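Insecticidal protein (Brevibacillus laterosporus, PDB 7ML9) is probably a beta-pore-forming toxin of the epsilon-toxin/MTX2 family, active against the western corn rootworm. Local coordinates at residues Tyr207-Ile213 against Asn278-Ile284. Sequence-based numbering, arbitrary orientation.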
ATOM      1  N   TYR A 207      -3.794 -31.952  -2.632  1.00 22.72           N
ATOM      2  CA  TYR A 207      -4.358 -30.689  -3.084  1.00 21.40           C
ATOM      3  C   TYR A 207      -3.566 -29.544  -2.481  1.00 22.65           C
ATOM      4  O   TYR A 207      -3.204 -29.583  -1.301  1.00 23.60           O
ATOM      5  CB  TYR A 207      -5.829 -30.552  -2.691  1.00 22.18           C
ATOM      6  CG  TYR A 207      -6.720 -31.603  -3.287  1.00 21.96           C
ATOM      7  CD1 TYR A 207      -6.831 -32.858  -2.698  1.00 23.65           C
ATOM      8  CD2 TYR A 207      -7.453 -31.346  -4.430  1.00 18.21           C
ATOM      9  CE1 TYR A 207      -7.652 -33.829  -3.241  1.00 26.86           C
ATOM     10  CE2 TYR A 207      -8.285 -32.312  -4.978  1.00 30.92           C
ATOM     11  CZ  TYR A 207      -8.375 -33.553  -4.374  1.00 27.92           C
ATOM     12  OH  TYR A 207      -9.185 -34.526  -4.909  1.00 33.59           O
ATOM     13  N   LEU A 208      -3.273 -28.533  -3.302  1.00 21.35           N
ATOM     14  CA  LEU A 208      -2.641 -27.316  -2.808  1.00 20.85           C
ATOM     15  C   LEU A 208      -3.742 -26.343  -2.390  1.00 16.80           C
ATOM     16  O   LEU A 208      -4.629 -26.023  -3.189  1.00 18.86           O
ATOM     17  CB  LEU A 208      -1.746 -26.683  -3.875  1.00 20.89           C
ATOM     18  CG  LEU A 208      -1.128 -25.325  -3.511  1.00 21.89           C
ATOM     19  CD1 LEU A 208      -0.088 -25.468  -2.413  1.00 20.62           C
ATOM     20  CD2 LEU A 208      -0.515 -24.687  -4.752  1.00 25.06           C
ATOM     21  N   ASN A 209      -3.690 -25.886  -1.148  1.00 21.00           N
ATOM     22  CA  ASN A 209      -4.593 -24.830  -0.711  1.00 27.40           C
ATOM     23  C   ASN A 209      -3.948 -23.484  -1.024  1.00 20.51           C
ATOM     24  O   ASN A 209      -2.727 -23.334  -0.913  1.00 20.53           O
ATOM     25  CB  ASN A 209      -4.885 -24.941   0.788  1.00 25.65           C
ATOM     26  CG  ASN A 209      -5.956 -25.985   1.109  1.00 27.34           C
ATOM     27  OD1 ASN A 209      -6.948 -26.147   0.382  1.00 25.95           O
ATOM     28  ND2 ASN A 209      -5.765 -26.678   2.215  1.00 26.92           N
ATOM     29  N   THR A 210      -4.771 -22.514  -1.412  1.00 25.84           N
ATOM     30  CA  THR A 210      -4.285 -21.188  -1.778  1.00 26.03           C
ATOM     31  C   THR A 210      -4.949 -20.117  -0.911  1.00 32.41           C
ATOM     32  O   THR A 210      -6.013 -20.329  -0.310  1.00 24.24           O
ATOM     33  CB  THR A 210      -4.551 -20.887  -3.264  1.00 24.70           C
ATOM     34  OG1 THR A 210      -5.959 -20.845  -3.503  1.00 32.51           O
ATOM     35  CG2 THR A 210      -3.931 -21.966  -4.185  1.00 27.32           C
ATOM     36  N   GLY A 211      -4.314 -18.943  -0.867  1.00 24.94           N
ATOM     37  CA  GLY A 211      -4.896 -17.801  -0.194  1.00 26.76           C
ATOM     38  C   GLY A 211      -4.602 -16.520  -0.950  1.00 32.31           C
ATOM     39  O   GLY A 211      -3.696 -16.448  -1.791  1.00 20.83           O
ATOM     40  N   SER A 212      -5.394 -15.501  -0.638  1.00 28.99           N
ATOM     41  CA  SER A 212      -5.154 -14.176  -1.174  1.00 24.79           C
ATOM     42  C   SER A 212      -5.355 -13.157  -0.061  1.00 33.45           C
ATOM     43  O   SER A 212      -5.945 -13.442   0.989  1.00 24.26           O
ATOM     44  CB  SER A 212      -6.050 -13.865  -2.382  1.00 25.19           C
ATOM     45  OG  SER A 212      -7.414 -14.088  -2.095  1.00 36.50           O
ATOM     46  N   ILE A 213      -4.804 -11.976  -0.288  1.00 24.15           N
ATOM     47  CA  ILE A 213      -4.899 -10.874   0.655  1.00 23.76           C
ATOM     48  C   ILE A 213      -5.048  -9.598  -0.160  1.00 29.01           C
ATOM     49  O   ILE A 213      -4.538  -9.497  -1.280  1.00 25.04           O
ATOM     50  CB  ILE A 213      -3.669 -10.840   1.584  1.00 23.17           C
ATOM     51  CG1 ILE A 213      -3.864  -9.850   2.728  1.00 29.16           C
ATOM     52  CG2 ILE A 213      -2.392 -10.528   0.807  1.00 26.98           C
ATOM     53  CD1 ILE A 213      -2.795  -9.974   3.798  1.00 31.09           C
ATOM     54  N   ASN A 278      -1.343 -13.164  -3.851  1.00 23.03           N
ATOM     55  CA  ASN A 278      -1.839 -14.537  -3.783  1.00 19.90           C
ATOM     56  C   ASN A 278      -0.673 -15.512  -3.655  1.00 28.52           C
ATOM     57  O   ASN A 278       0.460 -15.231  -4.066  1.00 24.85           O
ATOM     58  CB  ASN A 278      -2.689 -14.895  -4.991  1.00 26.39           C
ATOM     59  CG  ASN A 278      -1.864 -14.993  -6.257  1.00 38.04           C
ATOM     60  OD1 ASN A 278      -1.608 -13.979  -6.908  1.00 30.86           O
ATOM     61  ND2 ASN A 278      -1.431 -16.208  -6.606  1.00 32.27           N
ATOM     62  N   TYR A 279      -0.964 -16.671  -3.070  1.00 21.50           N
ATOM     63  CA  TYR A 279       0.093 -17.564  -2.621  1.00 22.29           C
ATOM     64  C   TYR A 279      -0.540 -18.901  -2.252  1.00 25.27           C
ATOM     65  O   TYR A 279      -1.742 -18.983  -1.978  1.00 25.73           O
ATOM     66  CB  TYR A 279       0.852 -16.973  -1.423  1.00 24.01           C
ATOM     67  CG  TYR A 279      -0.071 -16.271  -0.442  1.00 30.72           C
ATOM     68  CD1 TYR A 279      -0.831 -17.000   0.475  1.00 30.41           C
ATOM     69  CD2 TYR A 279      -0.205 -14.884  -0.444  1.00 26.82           C
ATOM     70  CE1 TYR A 279      -1.696 -16.369   1.365  1.00 34.34           C
ATOM     71  CE2 TYR A 279      -1.071 -14.245   0.438  1.00 31.68           C
ATOM     72  CZ  TYR A 279      -1.811 -14.989   1.341  1.00 37.66           C
ATOM     73  OH  TYR A 279      -2.664 -14.355   2.223  1.00 37.99           O
ATOM     74  N   GLY A 280       0.277 -19.952  -2.268  1.00 28.80           N
ATOM     75  CA  GLY A 280      -0.133 -21.195  -1.649  1.00 25.74           C
ATOM     76  C   GLY A 280      -0.001 -21.114  -0.140  1.00 27.19           C
ATOM     77  O   GLY A 280       0.846 -20.400   0.400  1.00 30.78           O
ATOM     78  N   THR A 281      -0.866 -21.851   0.554  1.00 26.43           N
ATOM     79  CA  THR A 281      -0.862 -21.881   2.013  1.00 29.57           C
ATOM     80  C   THR A 281      -0.346 -23.196   2.585  1.00 29.65           C
ATOM     81  O   THR A 281       0.585 -23.191   3.404  1.00 29.42           O
ATOM     82  CB  THR A 281      -2.275 -21.575   2.541  1.00 29.22           C
ATOM     83  OG1 THR A 281      -3.248 -22.396   1.886  1.00 28.78           O
ATOM     84  CG2 THR A 281      -2.625 -20.106   2.251  1.00 31.63           C
ATOM     85  N   ASP A 282      -0.908 -24.330   2.167  1.00 27.81           N
ATOM     86  CA  ASP A 282      -0.417 -25.629   2.613  1.00 29.38           C
ATOM     87  C   ASP A 282      -0.992 -26.694   1.686  1.00 26.78           C
ATOM     88  O   ASP A 282      -1.736 -26.391   0.751  1.00 22.09           O
ATOM     89  CB  ASP A 282      -0.769 -25.886   4.091  1.00 28.81           C
ATOM     90  CG  ASP A 282      -2.278 -26.053   4.346  1.00 34.57           C
ATOM     91  OD1 ASP A 282      -3.112 -26.063   3.410  1.00 36.98           O
ATOM     92  OD2 ASP A 282      -2.635 -26.185   5.537  1.00 49.48           O
ATOM     93  N   PHE A 283      -0.632 -27.950   1.949  1.00 27.55           N
ATOM     94  CA  PHE A 283      -1.228 -29.092   1.263  1.00 28.48           C
ATOM     95  C   PHE A 283      -2.205 -29.801   2.198  1.00 22.19           C
ATOM     96  O   PHE A 283      -1.969 -29.894   3.406  1.00 28.99           O
ATOM     97  CB  PHE A 283      -0.165 -30.100   0.803  1.00 24.18           C
ATOM     98  CG  PHE A 283       0.627 -29.664  -0.404  1.00 27.78           C
ATOM     99  CD1 PHE A 283       0.136 -29.865  -1.685  1.00 22.58           C
ATOM    100  CD2 PHE A 283       1.869 -29.055  -0.250  1.00 24.83           C
ATOM    101  CE1 PHE A 283       0.882 -29.470  -2.809  1.00 21.79           C
ATOM    102  CE2 PHE A 283       2.615 -28.660  -1.361  1.00 24.65           C
ATOM    103  CZ  PHE A 283       2.124 -28.872  -2.630  1.00 22.65           C
ATOM    104  N   ILE A 284      -3.300 -30.293   1.630  1.00 25.59           N
ATOM    105  CA  ILE A 284      -4.146 -31.285   2.282  1.00 27.90           C
ATOM    106  C   ILE A 284      -4.013 -32.602   1.524  1.00 25.61           C
ATOM    107  O   ILE A 284      -4.171 -32.637   0.295  1.00 25.13           O
ATOM    108  CB  ILE A 284      -5.609 -30.818   2.365  1.00 30.26           C
ATOM    109  CG1 ILE A 284      -6.489 -31.895   3.016  1.00 36.26           C
ATOM    110  CG2 ILE A 284      -6.133 -30.416   1.004  1.00 33.32           C
ATOM    111  CD1 ILE A 284      -7.651 -31.319   3.825  1.00 45.34           C
TER
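Tyr279, Asn209 and Ile284 lose the most area where these two strands pair antiparallel; the axes of segments 207-213 and 278-284 approach to 4.2 Å. Tyr279 exchanges backbone hydrogen bonds with Gly211: Gly211 N to Tyr279 O is 2.8 Å, and Tyr279 N to Gly211 O is 3.0 Å. Its ring folds across the glycine, with Gly211 O over one face and Ile213 CG2 at the edge. An ideal CB on Gly211 would sit 3.0 Å from Tyr279 CE1, a clash, so the absent side chain is what makes room for the ring. At Asn209 the register slips. Asn209 N bonds to Asp282 O (2.8 Å), while Asn209 O accepts from Thr281 N (2.8 Å); with Thr281 at phi/psi -108/-53°, two residues face one, a classic beta bulge. It shifts the register by one residue without breaking the pairing of two long strands, 201-229 and 266-289, in the elongated, strand-rich body of this aerolysin-clan, ETX/MTX2-type fold. The Asn209 amide adds a side-chain bond, ND2 to Asp282 OD1 at 3.0 Å, and Asp282 OD2 forms a salt bridge with Lys309 on strand 303-323. Past the bulge, Ile284 N donates to Tyr207 O and Tyr207 N to Ile284 O, both at 3.0 Å, and Ile284 CG2 packs 3.7 Å from Tyr207 CB. Leu208 and Phe283 occupy the other face, where Leu208 CD1 makes a CH-pi contact 4.2 Å from the Phe283 ring centroid, 15° off the normal, and both side chains touch Leu312.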